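Local coordinates for diphosphomevalonate decarboxylase, putative (Trypanosoma brucei, PDB 2HKE), which probably catalyses the ATP-dependent decarboxylation of (R)-5-diphosphomevalonate to isopentenyl diphosphate, a key precursor in isoprenoid and sterol biosynthesis, at residues T209-K214 with C255-P260; K195-T200 with I262-E267; D250-C255 with Y290-G295; T33-S38 with F155-K160. The protein carries 1 engineered substitution. All coordinates share one frame; numbering follows the deposited sequence.

Contact 1 of 4, residues T209-K214 with C255-P260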
loop_
_atom_site.group_PDB
_atom_site.type_symbol
_atom_site.label_atom_id
_atom_site.label_comp_id
_atom_site.label_asym_id
_atom_site.label_seq_id
_atom_site.Cartn_x
_atom_site.Cartn_y
_atom_site.Cartn_z
ATOM N N THR A 209 -16.919 17.419 -2.538
ATOM C CA THR A 209 -18.242 17.299 -1.937
ATOM C C THR A 209 -18.333 16.906 -0.467
ATOM O O THR A 209 -19.333 17.237 0.194
ATOM C CB THR A 209 -19.113 16.325 -2.759
ATOM O OG1 THR A 209 -18.600 14.982 -2.644
ATOM C CG2 THR A 209 -19.133 16.762 -4.261
ATOM N N SER A 210 -17.325 16.228 0.082
ATOM C CA SER A 210 -17.419 15.807 1.481
ATOM C C SER A 210 -17.214 16.985 2.404
ATOM O O SER A 210 -16.198 17.712 2.305
ATOM C CB SER A 210 -16.402 14.710 1.853
ATOM O OG SER A 210 -16.452 14.499 3.275
ATOM N N PRO A 211 -18.162 17.206 3.335
ATOM C CA PRO A 211 -17.942 18.350 4.218
ATOM C C PRO A 211 -16.809 18.140 5.185
ATOM O O PRO A 211 -16.437 19.072 5.872
ATOM C CB PRO A 211 -19.278 18.467 4.987
ATOM C CG PRO A 211 -19.746 17.077 5.051
ATOM C CD PRO A 211 -19.441 16.540 3.640
ATOM N N LEU A 212 -16.239 16.928 5.232
ATOM C CA LEU A 212 -15.205 16.604 6.227
ATOM C C LEU A 212 -13.750 16.874 5.814
ATOM O O LEU A 212 -12.829 16.832 6.646
ATOM C CB LEU A 212 -15.354 15.139 6.635
ATOM C CG LEU A 212 -16.762 14.774 7.116
ATOM C CD1 LEU A 212 -16.813 13.314 7.420
ATOM C CD2 LEU A 212 -17.164 15.637 8.303
ATOM N N MET A 213 -13.538 17.153 4.538
ATOM C CA MET A 213 -12.195 17.279 3.982
ATOM C C MET A 213 -11.442 18.538 4.422
ATOM O O MET A 213 -10.246 18.491 4.666
ATOM C CB MET A 213 -12.246 17.158 2.460
ATOM C CG MET A 213 -12.580 15.745 2.024
ATOM S SD MET A 213 -11.245 14.626 2.314
ATOM C CE MET A 213 -10.180 15.152 0.938
ATOM N N LYS A 214 -12.133 19.675 4.560
ATOM C CA LYS A 214 -11.449 20.895 4.942
ATOM C C LYS A 214 -10.673 20.826 6.249
ATOM O O LYS A 214 -9.496 21.272 6.325
ATOM C CB LYS A 214 -12.474 22.044 5.024
ATOM C CG LYS A 214 -11.866 23.441 5.246
ATOM C CD LYS A 214 -13.011 24.446 5.421
ATOM C CE LYS A 214 -12.533 25.815 5.780
ATOM N NZ LYS A 214 -11.889 26.462 4.588
ATOM N N CYS A 255 -15.818 8.966 2.659
ATOM C CA CYS A 255 -16.464 8.304 1.540
ATOM C C CYS A 255 -17.996 8.340 1.705
ATOM O O CYS A 255 -18.724 8.560 0.748
ATOM C CB CYS A 255 -15.932 6.900 1.398
ATOM S SG CYS A 255 -14.253 6.935 0.646
ATOM N N ALA A 256 -18.475 8.099 2.919
ATOM C CA ALA A 256 -19.923 8.031 3.164
ATOM C C ALA A 256 -20.601 9.396 2.996
ATOM O O ALA A 256 -21.779 9.433 2.718
ATOM C CB ALA A 256 -20.199 7.494 4.591
ATOM N N THR A 257 -19.869 10.482 3.187
ATOM C CA THR A 257 -20.365 11.853 3.077
ATOM C C THR A 257 -19.954 12.550 1.761
ATOM O O THR A 257 -20.111 13.772 1.591
ATOM C CB THR A 257 -19.868 12.671 4.231
ATOM O OG1 THR A 257 -18.448 12.711 4.211
ATOM C CG2 THR A 257 -20.340 12.098 5.594
ATOM N N THR A 258 -19.411 11.756 0.850
ATOM C CA THR A 258 -19.148 12.188 -0.516
ATOM C C THR A 258 -20.469 12.120 -1.266
ATOM O O THR A 258 -21.342 11.312 -0.937
ATOM C CB THR A 258 -18.059 11.283 -1.158
ATOM O OG1 THR A 258 -16.843 11.451 -0.416
ATOM C CG2 THR A 258 -17.773 11.634 -2.646
ATOM N N GLU A 259 -20.599 12.967 -2.289
ATOM C CA GLU A 259 -21.814 12.983 -3.137
ATOM C C GLU A 259 -21.472 12.812 -4.603
ATOM O O GLU A 259 -20.766 13.643 -5.171
ATOM C CB GLU A 259 -22.546 14.297 -2.894
ATOM C CG GLU A 259 -22.972 14.422 -1.470
ATOM C CD GLU A 259 -23.971 15.508 -1.219
ATOM O OE1 GLU A 259 -23.921 16.543 -1.928
ATOM O OE2 GLU A 259 -24.806 15.324 -0.292
ATOM N N PRO A 260 -21.904 11.709 -5.231
ATOM C CA PRO A 260 -22.621 10.535 -4.710
ATOM C C PRO A 260 -21.777 9.766 -3.699
ATOM O O PRO A 260 -20.539 9.825 -3.755
ATOM C CB PRO A 260 -22.817 9.663 -5.934
ATOM C CG PRO A 260 -22.515 10.487 -7.092
ATOM C CD PRO A 260 -21.643 11.596 -6.668
HETATM O O HOH W 1 -21.953 17.784 -0.875
#
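Three oxygens surround T257 OG1: it accepts from S210 OG over 2.8 Å, and its single proton must be shared between, or alternate between, the backbone carbonyls of E253 and I254, at the C-terminal end of helix 237-256. The threonine holds OG1 in the crowded position between its own backbone N and carbonyl carbon (chi1 61°), which turns it back toward that helix end. S210 OG, anti to its backbone N, is a relay: besides donating to T257 it accepts from L212 N at 3.1 Å, a capping bond at the turn that leads into helix 213-234. Beside this hydroxyl pair, L212 CD1 lies 3.7 Å from T257 OG1, its side chain crossing that of T257 at about a right angle, while P211 CD approaches T257 O to 3.5 Å.

A second hydroxyl does similar work at the end of helix 199-209. T209 OG1 accepts a nearly straight bond from E259 N (2.9 Å, 170°) and is also bonded to Q205 O. T258 CG2 sits 3.4 Å from T209 OG1, and the OG1 of the same residue is directed elsewhere, to I254 O and S206 OG. A water donates to T209 O and, weakly, to E259 OE1. Short hydroxyl side chains thus bind backbone groups near helix ends, and the two turns are joined mainly by polar bonds.

Contact 2 of 4, residues K195-T200 with I262-E267. With SO4 (sulfate ion), chain C.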
loop_
_atom_site.group_PDB
_atom_site.type_symbol
_atom_site.label_atom_id
_atom_site.label_comp_id
_atom_site.label_asym_id
_atom_site.label_seq_id
_atom_site.Cartn_x
_atom_site.Cartn_y
_atom_site.Cartn_z
ATOM N N LYS A 195 -18.997 -2.874 -7.122
ATOM C CA LYS A 195 -18.041 -1.976 -7.772
ATOM C C LYS A 195 -18.485 -0.544 -7.577
ATOM O O LYS A 195 -19.668 -0.222 -7.726
ATOM C CB LYS A 195 -17.914 -2.265 -9.276
ATOM C CG LYS A 195 -16.632 -1.676 -9.908
ATOM C CD LYS A 195 -16.445 -2.103 -11.378
ATOM C CE LYS A 195 -16.937 -1.032 -12.391
ATOM N NZ LYS A 195 -17.785 -1.640 -13.497
ATOM N N ASP A 196 -17.537 0.304 -7.231
ATOM C CA ASP A 196 -17.786 1.746 -7.073
ATOM C C ASP A 196 -16.671 2.508 -7.824
ATOM O O ASP A 196 -15.835 1.896 -8.474
ATOM C CB ASP A 196 -17.830 2.101 -5.579
ATOM C CG ASP A 196 -18.693 3.317 -5.272
ATOM O OD1 ASP A 196 -18.678 4.273 -6.087
ATOM O OD2 ASP A 196 -19.382 3.328 -4.204
ATOM N N VAL A 197 -16.673 3.835 -7.741
ATOM C CA VAL A 197 -15.722 4.653 -8.510
ATOM C C VAL A 197 -14.283 4.283 -8.148
ATOM O O VAL A 197 -14.012 3.787 -7.040
ATOM C CB VAL A 197 -15.958 6.177 -8.290
ATOM C CG1 VAL A 197 -17.388 6.555 -8.718
ATOM C CG2 VAL A 197 -15.702 6.554 -6.825
ATOM N N SER A 198 -13.364 4.519 -9.074
ATOM C CA SER A 198 -11.945 4.317 -8.786
ATOM C C SER A 198 -11.494 5.256 -7.688
ATOM O O SER A 198 -12.097 6.291 -7.480
ATOM C CB SER A 198 -11.105 4.600 -10.029
ATOM O OG SER A 198 -11.137 5.989 -10.304
ATOM N N SER A 199 -10.437 4.869 -6.986
ATOM C CA SER A 199 -9.804 5.714 -5.973
ATOM C C SER A 199 -9.406 7.071 -6.571
ATOM O O SER A 199 -9.653 8.111 -5.999
ATOM C CB SER A 199 -8.553 5.002 -5.448
ATOM O OG SER A 199 -8.923 3.996 -4.495
ATOM N N THR A 200 -8.835 7.058 -7.773
ATOM C CA THR A 200 -8.401 8.308 -8.396
ATOM C C THR A 200 -9.584 9.282 -8.604
ATOM O O THR A 200 -9.531 10.447 -8.219
ATOM C CB THR A 200 -7.738 8.038 -9.714
ATOM O OG1 THR A 200 -6.569 7.229 -9.511
ATOM C CG2 THR A 200 -7.314 9.341 -10.375
ATOM N N ILE A 262 -19.725 7.074 -1.715
ATOM C CA ILE A 262 -18.741 6.070 -2.093
ATOM C C ILE A 262 -18.702 5.021 -0.992
ATOM O O ILE A 262 -18.544 5.375 0.211
ATOM C CB ILE A 262 -17.309 6.672 -2.183
ATOM C CG1 ILE A 262 -17.210 7.738 -3.277
ATOM C CG2 ILE A 262 -16.281 5.523 -2.415
ATOM C CD1 ILE A 262 -15.854 8.553 -3.306
ATOM N N THR A 263 -18.804 3.755 -1.386
ATOM C CA THR A 263 -18.781 2.639 -0.435
ATOM C C THR A 263 -17.821 1.582 -0.910
ATOM O O THR A 263 -18.051 0.925 -1.936
ATOM C CB THR A 263 -20.170 1.963 -0.334
ATOM O OG1 THR A 263 -21.152 2.977 -0.050
ATOM C CG2 THR A 263 -20.154 0.907 0.769
ATOM N N TYR A 264 -16.735 1.396 -0.158
ATOM C CA TYR A 264 -15.846 0.306 -0.452
ATOM C C TYR A 264 -15.967 -0.828 0.573
ATOM O O TYR A 264 -15.520 -1.932 0.313
ATOM C CB TYR A 264 -14.412 0.834 -0.463
ATOM C CG TYR A 264 -14.140 1.849 -1.529
ATOM C CD1 TYR A 264 -14.376 1.573 -2.864
ATOM C CD2 TYR A 264 -13.590 3.090 -1.200
ATOM C CE1 TYR A 264 -14.083 2.539 -3.866
ATOM C CE2 TYR A 264 -13.305 4.032 -2.170
ATOM C CZ TYR A 264 -13.513 3.742 -3.509
ATOM O OH TYR A 264 -13.212 4.724 -4.443
ATOM N N ALA A 265 -16.459 -0.508 1.762
ATOM C CA ALA A 265 -16.580 -1.488 2.854
ATOM C C ALA A 265 -17.827 -2.342 2.658
ATOM O O ALA A 265 -18.815 -1.881 2.100
ATOM C CB ALA A 265 -16.663 -0.782 4.126
ATOM N N THR A 266 -17.742 -3.593 3.095
ATOM C CA THR A 266 -18.878 -4.502 3.140
ATOM C C THR A 266 -19.239 -4.752 4.586
ATOM O O THR A 266 -18.558 -4.297 5.496
ATOM C CB THR A 266 -18.503 -5.822 2.531
ATOM O OG1 THR A 266 -17.483 -6.437 3.350
ATOM C CG2 THR A 266 -18.021 -5.662 1.069
ATOM N N GLU A 267 -20.275 -5.549 4.827
ATOM C CA GLU A 267 -20.602 -5.820 6.235
ATOM C C GLU A 267 -19.524 -6.687 6.882
ATOM O O GLU A 267 -19.413 -6.726 8.106
ATOM C CB GLU A 267 -21.948 -6.489 6.352
ATOM C CG GLU A 267 -23.155 -5.520 6.087
ATOM C CD GLU A 267 -23.279 -4.390 7.103
ATOM O OE1 GLU A 267 -22.901 -4.577 8.300
ATOM O OE2 GLU A 267 -23.754 -3.277 6.707
HETATM S S SO4 C . -3.515 7.871 -7.761
HETATM O O1 SO4 C . -4.505 8.679 -8.445
HETATM O O2 SO4 C . -4.135 7.156 -6.669
HETATM O O3 SO4 C . -2.940 6.896 -8.680
HETATM O O4 SO4 C . -2.471 8.735 -7.206
#
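Two side chains reach across in opposite senses, each ending on the backbone of the other segment: the carboxylate of D196 and the phenol of Y264. D196 carries CG anti to its backbone N (chi1 -152°), so that one oxygen serves the other segment and the other its own. OD2 receives T263 N at 2.9 Å along an almost straight N-H (170°), but the donor stands well above the carboxylate plane. OD1 turns its anti lone pair to V197 N of its own segment at 2.6 Å, a short bond that helps fix the rotation of the carboxylate.

The Y264 ring extends past D196, whose CB lies 4.1 Å from CE1, to place its hydroxyl by the next residue. There OH donates to V197 O over 2.9 Å. The carbonyl oxygen lies at the ring edge, in the ring plane, whereas the hydroxyl stands above the carbonyl plane and so is not on a lone pair. One face of the same ring carries I262 CG2, offset toward the rim. Alongside the two polar anchors, V197 CG2 meets I262 CG1 at 4.0 Å, their side chains crossing at about a right angle.

Beyond S198, the N-cap of helix 199-209, T200 OG1 donates at 2.7 Å to O1 of a sulfate, probably from the crystallisation liquor, which may mark an anion-binding pocket; Y19, K22, R77, S144 and G145 also bind it. The contact therefore fastens the start of helix 199-209 to the loop between helices 237-256 and 267-283, with W20 and A294 against the tyrosine.

Contact 3 of 4, residues D250-C255 with Y290-G295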
loop_
_atom_site.group_PDB
_atom_site.type_symbol
_atom_site.label_atom_id
_atom_site.label_comp_id
_atom_site.label_asym_id
_atom_site.label_seq_id
_atom_site.Cartn_x
_atom_site.Cartn_y
_atom_site.Cartn_z
ATOM N N ASP A 250 -12.082 7.642 9.606
ATOM C CA ASP A 250 -12.300 8.935 8.940
ATOM C C ASP A 250 -12.413 8.802 7.420
ATOM O O ASP A 250 -13.286 9.449 6.794
ATOM C CB ASP A 250 -11.238 9.968 9.315
ATOM C CG ASP A 250 -11.407 10.570 10.716
ATOM O OD1 ASP A 250 -12.411 10.313 11.428
ATOM O OD2 ASP A 250 -10.497 11.375 11.116
ATOM N N LEU A 251 -11.583 7.968 6.798
ATOM C CA LEU A 251 -11.685 7.770 5.361
ATOM C C LEU A 251 -13.017 7.128 4.994
ATOM O O LEU A 251 -13.669 7.525 4.012
ATOM C CB LEU A 251 -10.537 6.895 4.886
ATOM C CG LEU A 251 -10.521 6.530 3.408
ATOM C CD1 LEU A 251 -10.587 7.805 2.532
ATOM C CD2 LEU A 251 -9.249 5.721 3.055
ATOM N N GLN A 252 -13.483 6.187 5.819
ATOM C CA GLN A 252 -14.793 5.592 5.534
ATOM C C GLN A 252 -15.901 6.673 5.695
ATOM O O GLN A 252 -16.852 6.686 4.898
ATOM C CB GLN A 252 -15.067 4.343 6.391
ATOM C CG GLN A 252 -14.245 3.135 5.902
ATOM C CD GLN A 252 -14.281 1.965 6.818
ATOM O OE1 GLN A 252 -14.590 2.095 8.029
ATOM N NE2 GLN A 252 -13.927 0.799 6.274
ATOM N N GLU A 253 -15.771 7.547 6.666
ATOM C CA GLU A 253 -16.773 8.600 6.865
ATOM C C GLU A 253 -16.709 9.616 5.748
ATOM O O GLU A 253 -17.768 10.134 5.297
ATOM C CB GLU A 253 -16.638 9.253 8.234
ATOM C CG GLU A 253 -17.858 10.120 8.563
ATOM C CD GLU A 253 -17.742 10.903 9.883
ATOM O OE1 GLU A 253 -16.722 10.754 10.599
ATOM O OE2 GLU A 253 -18.679 11.706 10.173
ATOM N N ILE A 254 -15.498 9.940 5.305
ATOM C CA ILE A 254 -15.336 10.807 4.136
ATOM C C ILE A 254 -16.041 10.240 2.928
ATOM O O ILE A 254 -16.786 10.947 2.243
ATOM C CB ILE A 254 -13.857 11.080 3.836
ATOM C CG1 ILE A 254 -13.299 12.031 4.902
ATOM C CG2 ILE A 254 -13.728 11.739 2.464
ATOM C CD1 ILE A 254 -11.799 12.036 5.027
ATOM N N CYS A 255 -15.818 8.966 2.659
ATOM C CA CYS A 255 -16.464 8.304 1.540
ATOM C C CYS A 255 -17.996 8.340 1.705
ATOM O O CYS A 255 -18.724 8.560 0.748
ATOM C CB CYS A 255 -15.932 6.900 1.398
ATOM S SG CYS A 255 -14.253 6.935 0.646
ATOM N N TYR A 290 -6.933 -2.108 13.158
ATOM C CA TYR A 290 -7.396 -2.304 11.766
ATOM C C TYR A 290 -7.090 -1.037 10.951
ATOM O O TYR A 290 -7.012 0.070 11.493
ATOM C CB TYR A 290 -8.892 -2.625 11.702
ATOM C CG TYR A 290 -9.774 -1.559 12.280
ATOM C CD1 TYR A 290 -10.034 -0.367 11.562
ATOM C CD2 TYR A 290 -10.311 -1.698 13.574
ATOM C CE1 TYR A 290 -10.817 0.651 12.161
ATOM C CE2 TYR A 290 -11.102 -0.713 14.141
ATOM C CZ TYR A 290 -11.366 0.449 13.422
ATOM O OH TYR A 290 -12.141 1.417 14.044
ATOM N N THR A 291 -6.953 -1.226 9.640
ATOM C CA THR A 291 -7.089 -0.145 8.703
ATOM C C THR A 291 -7.624 -0.691 7.391
ATOM O O THR A 291 -7.278 -1.792 7.007
ATOM C CB THR A 291 -5.813 0.674 8.532
ATOM O OG1 THR A 291 -6.138 1.871 7.832
ATOM C CG2 THR A 291 -4.742 -0.067 7.736
ATOM N N PHE A 292 -8.504 0.079 6.758
ATOM C CA PHE A 292 -8.998 -0.166 5.428
ATOM C C PHE A 292 -8.502 0.941 4.517
ATOM O O PHE A 292 -8.438 2.091 4.939
ATOM C CB PHE A 292 -10.556 -0.182 5.416
ATOM C CG PHE A 292 -11.139 -1.287 6.264
ATOM C CD1 PHE A 292 -11.194 -1.141 7.629
ATOM C CD2 PHE A 292 -11.579 -2.488 5.701
ATOM C CE1 PHE A 292 -11.702 -2.123 8.440
ATOM C CE2 PHE A 292 -12.061 -3.482 6.501
ATOM C CZ PHE A 292 -12.113 -3.320 7.867
ATOM N N ASP A 293 -8.194 0.593 3.273
ATOM C CA ASP A 293 -7.679 1.563 2.282
ATOM C C ASP A 293 -8.493 1.552 0.965
ATOM O O ASP A 293 -8.038 1.108 -0.076
ATOM C CB ASP A 293 -6.197 1.246 2.018
ATOM C CG ASP A 293 -5.317 2.512 1.787
ATOM O OD1 ASP A 293 -5.404 3.502 2.548
ATOM O OD2 ASP A 293 -4.553 2.522 0.783
ATOM N N ALA A 294 -9.700 2.063 0.961
ATOM C CA ALA A 294 -10.433 2.158 -0.344
ATOM C C ALA A 294 -10.771 0.786 -0.915
ATOM O O ALA A 294 -10.721 0.524 -2.127
ATOM C CB ALA A 294 -9.698 3.037 -1.419
ATOM N N GLY A 295 -11.121 -0.107 -0.008
ATOM C CA GLY A 295 -11.450 -1.470 -0.366
ATOM C C GLY A 295 -12.029 -2.124 0.857
ATOM O O GLY A 295 -12.129 -1.489 1.909
HETATM O O HOH W 2 -13.398 0.570 3.243
#
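Q252, L251 and F292 bury similar amounts of surface here and carry most of the contact. From helix 237-256 the extended side chain of Q252, with CG beside its backbone N (chi1 -74°), brings its amide nitrogen to the root of the phenylalanine ring: NE2 lies 3.5 Å from F292 CG and 3.6 Å from F292 CB. The amide and ring planes are 33° apart and the approach is oblique. The same nitrogen donates to a water at 3.1 Å, which in turn donates to G295 O at 2.8 Å, so the polar end of the glutamine is joined through water to G295, further along the loop.

L251, one residue earlier and with CG anti to its backbone N, points toward the loop backbone. Its CD2 rests 4.2 Å from both F292 O and A294 N, loose van der Waals packing against peptide groups. F292 O is itself bonded to K18 NZ, and the same lysine forms a salt bridge with D293 OD1, so a charged partner from the N-terminal part of the chain holds the loop that the leucine leans on.

Within the helix C255 N donates to L251 O at 2.9 Å. The contact sets the last turns of helix 237-256 against the loop leaving strand 288-291, an outermost strand of the C-terminal sheet; helix 267-283 adds I273, which touches both Q252 and F292, and strand 298-303 adds C298 against F292.

Contact 4 of 4, residues T33-S38 with F155-K160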
loop_
_atom_site.group_PDB
_atom_site.type_symbol
_atom_site.label_atom_id
_atom_site.label_comp_id
_atom_site.label_asym_id
_atom_site.label_seq_id
_atom_site.Cartn_x
_atom_site.Cartn_y
_atom_site.Cartn_z
ATOM N N THR A 33 -3.225 16.621 -1.224
ATOM C CA THR A 33 -3.669 17.662 -0.277
ATOM C C THR A 33 -2.999 17.590 1.089
ATOM O O THR A 33 -2.994 18.572 1.833
ATOM C CB THR A 33 -5.192 17.587 -0.059
ATOM O OG1 THR A 33 -5.580 16.236 0.278
ATOM C CG2 THR A 33 -5.918 17.957 -1.288
ATOM N N ASN A 34 -2.473 16.416 1.469
ATOM C CA ASN A 34 -1.884 16.251 2.795
ATOM C C ASN A 34 -0.809 15.165 2.733
ATOM O O ASN A 34 -0.763 14.378 1.758
ATOM C CB ASN A 34 -2.965 15.868 3.812
ATOM C CG ASN A 34 -3.809 14.694 3.353
ATOM O OD1 ASN A 34 -4.843 14.904 2.696
ATOM N ND2 ASN A 34 -3.346 13.432 3.635
ATOM N N ASP A 35 0.018 15.131 3.752
ATOM C CA ASP A 35 1.003 14.075 3.874
ATOM C C ASP A 35 0.296 12.742 4.110
ATOM O O ASP A 35 -0.826 12.671 4.612
ATOM C CB ASP A 35 1.885 14.303 5.070
ATOM C CG ASP A 35 2.851 15.477 4.935
ATOM O OD1 ASP A 35 3.018 16.142 3.882
ATOM O OD2 ASP A 35 3.477 15.731 6.001
ATOM N N SER A 36 1.013 11.660 3.818
ATOM C CA SER A 36 0.541 10.341 4.199
ATOM C C SER A 36 1.701 9.562 4.804
ATOM O O SER A 36 2.844 9.998 4.703
ATOM C CB SER A 36 -0.105 9.617 3.031
ATOM O OG SER A 36 0.665 9.645 1.850
ATOM N N PHE A 37 1.417 8.426 5.413
ATOM C CA PHE A 37 2.430 7.765 6.202
ATOM C C PHE A 37 2.072 6.290 6.113
ATOM O O PHE A 37 0.920 5.926 6.391
ATOM C CB PHE A 37 2.301 8.281 7.655
ATOM C CG PHE A 37 3.597 8.280 8.474
ATOM C CD1 PHE A 37 4.685 7.464 8.187
ATOM C CD2 PHE A 37 3.624 9.041 9.624
ATOM C CE1 PHE A 37 5.829 7.503 9.008
ATOM C CE2 PHE A 37 4.744 9.101 10.449
ATOM C CZ PHE A 37 5.850 8.296 10.141
ATOM N N SER A 38 3.047 5.443 5.732
ATOM C CA SER A 38 2.743 4.046 5.478
ATOM C C SER A 38 3.831 3.147 6.030
ATOM O O SER A 38 4.943 3.605 6.372
ATOM C CB SER A 38 2.603 3.779 3.988
ATOM O OG SER A 38 3.785 4.194 3.305
ATOM N N PHE A 155 9.023 2.640 7.788
ATOM C CA PHE A 155 7.891 3.576 7.933
ATOM C C PHE A 155 8.239 4.787 7.062
ATOM O O PHE A 155 9.310 5.385 7.190
ATOM C CB PHE A 155 7.710 4.003 9.351
ATOM C CG PHE A 155 7.197 2.938 10.268
ATOM C CD1 PHE A 155 7.995 1.896 10.659
ATOM C CD2 PHE A 155 5.915 3.010 10.784
ATOM C CE1 PHE A 155 7.506 0.932 11.560
ATOM C CE2 PHE A 155 5.427 2.042 11.662
ATOM C CZ PHE A 155 6.244 1.026 12.046
ATOM N N VAL A 156 7.346 5.139 6.153
ATOM C CA VAL A 156 7.646 6.086 5.087
ATOM C C VAL A 156 6.593 7.189 5.066
ATOM O O VAL A 156 5.389 6.892 5.072
ATOM C CB VAL A 156 7.673 5.336 3.726
ATOM C CG1 VAL A 156 7.934 6.261 2.557
ATOM C CG2 VAL A 156 8.720 4.184 3.799
ATOM N N ILE A 157 7.071 8.423 5.038
ATOM C CA ILE A 157 6.223 9.602 4.863
ATOM C C ILE A 157 6.229 10.081 3.420
ATOM O O ILE A 157 7.269 10.315 2.846
ATOM C CB ILE A 157 6.701 10.735 5.748
ATOM C CG1 ILE A 157 6.559 10.356 7.229
ATOM C CG2 ILE A 157 5.895 12.036 5.454
ATOM C CD1 ILE A 157 7.340 11.349 8.173
ATOM N N TRP A 158 5.048 10.292 2.839
ATOM C CA TRP A 158 4.969 11.015 1.602
ATOM C C TRP A 158 4.757 12.468 2.007
ATOM O O TRP A 158 3.679 12.821 2.551
ATOM C CB TRP A 158 3.757 10.505 0.766
ATOM C CG TRP A 158 3.575 11.182 -0.537
ATOM C CD1 TRP A 158 4.388 12.135 -1.095
ATOM C CD2 TRP A 158 2.480 11.012 -1.445
ATOM N NE1 TRP A 158 3.872 12.551 -2.303
ATOM C CE2 TRP A 158 2.712 11.873 -2.545
ATOM C CE3 TRP A 158 1.353 10.192 -1.456
ATOM C CZ2 TRP A 158 1.840 11.963 -3.621
ATOM C CZ3 TRP A 158 0.466 10.303 -2.553
ATOM C CH2 TRP A 158 0.752 11.173 -3.616
ATOM N N ASN A 159 5.799 13.273 1.825
ATOM C CA ASN A 159 5.765 14.696 2.067
ATOM C C ASN A 159 5.009 15.393 0.935
ATOM O O ASN A 159 5.371 15.275 -0.220
ATOM C CB ASN A 159 7.203 15.254 2.201
ATOM C CG ASN A 159 7.986 14.536 3.232
ATOM O OD1 ASN A 159 7.804 14.764 4.427
ATOM N ND2 ASN A 159 8.762 13.560 2.799
ATOM N N LYS A 160 3.949 16.136 1.267
ATOM C CA LYS A 160 3.128 16.786 0.237
ATOM C C LYS A 160 3.842 17.840 -0.582
ATOM O O LYS A 160 3.539 18.017 -1.756
ATOM C CB LYS A 160 1.834 17.376 0.813
ATOM C CG LYS A 160 1.986 18.469 1.770
ATOM C CD LYS A 160 0.569 18.962 2.129
ATOM C CE LYS A 160 0.623 19.698 3.412
ATOM N NZ LYS A 160 1.526 20.856 3.291
HETATM O O HOH W 3 6.081 16.777 4.923
HETATM O O HOH W 4 3.134 18.883 5.082
#
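Four backbone hydrogen bonds and one from a backbone N to a side-chain oxygen zip these segments together. S38 N donates to V156 O at 2.8 Å and V156 N returns a bond to S38 O at 2.9 Å, both in the carbonyl plane. S36 and W158 form the next pair: S36 N meets W158 O on a lone pair, whereas W158 N comes to S36 O from above the carbonyl plane. Where the pairing ends, D35 OD1 continues the ladder, accepting K160 N at 2.8 Å from above the carboxylate plane. Waters link D35 OD2 to N159 OD1 and, weakly, D35 OD1 to K160 NZ.

F37 and I157, the non-hydrogen-bonded pair, put their side chains on one face. I157 CG1 sits over the centre of the F37 ring, 3.5 Å from the centroid and 13° off the normal, a CH-pi contact. F174 meets the F37 ring edge-to-face, and helix 213-234 packs there through M225 and S229. On the opposite face are S36, S38, V156 and W158. S36 OG, in the crowded rotamer (chi1 48°), lies 3.4 Å from W158 CB and is bonded to R149 NH1.

Strands 36-38 and 155-159 run antiparallel, their directions 161° apart. Strand 36-40 pairs on to 5-15 and strand 155-159 to 170-175, making this part of the large mixed sheet of the N-terminal domain, as in the GHMP kinase superfamily.

Contact 4 closes first along the chain and belongs to the N-terminal domain; the other three lie in the C-terminal one. There contact 1 is nested inside the loop closed by contact 2, and contact 3 crosses both. Their centres are close, 9 Å between contacts 2 and 3 and 12 Å between 1 and 3, which share C255 and helix 237-256. C255 O also probably accepts from I262 N, tying in contact 2. Contact 4, 16 to 22 Å away between centres, touches none of them, though helix 213-234, begun in contact 1, packs on its sheet. That helix is one place where the two parts meet; K18 and W20, reaching contacts 2 and 3, are others.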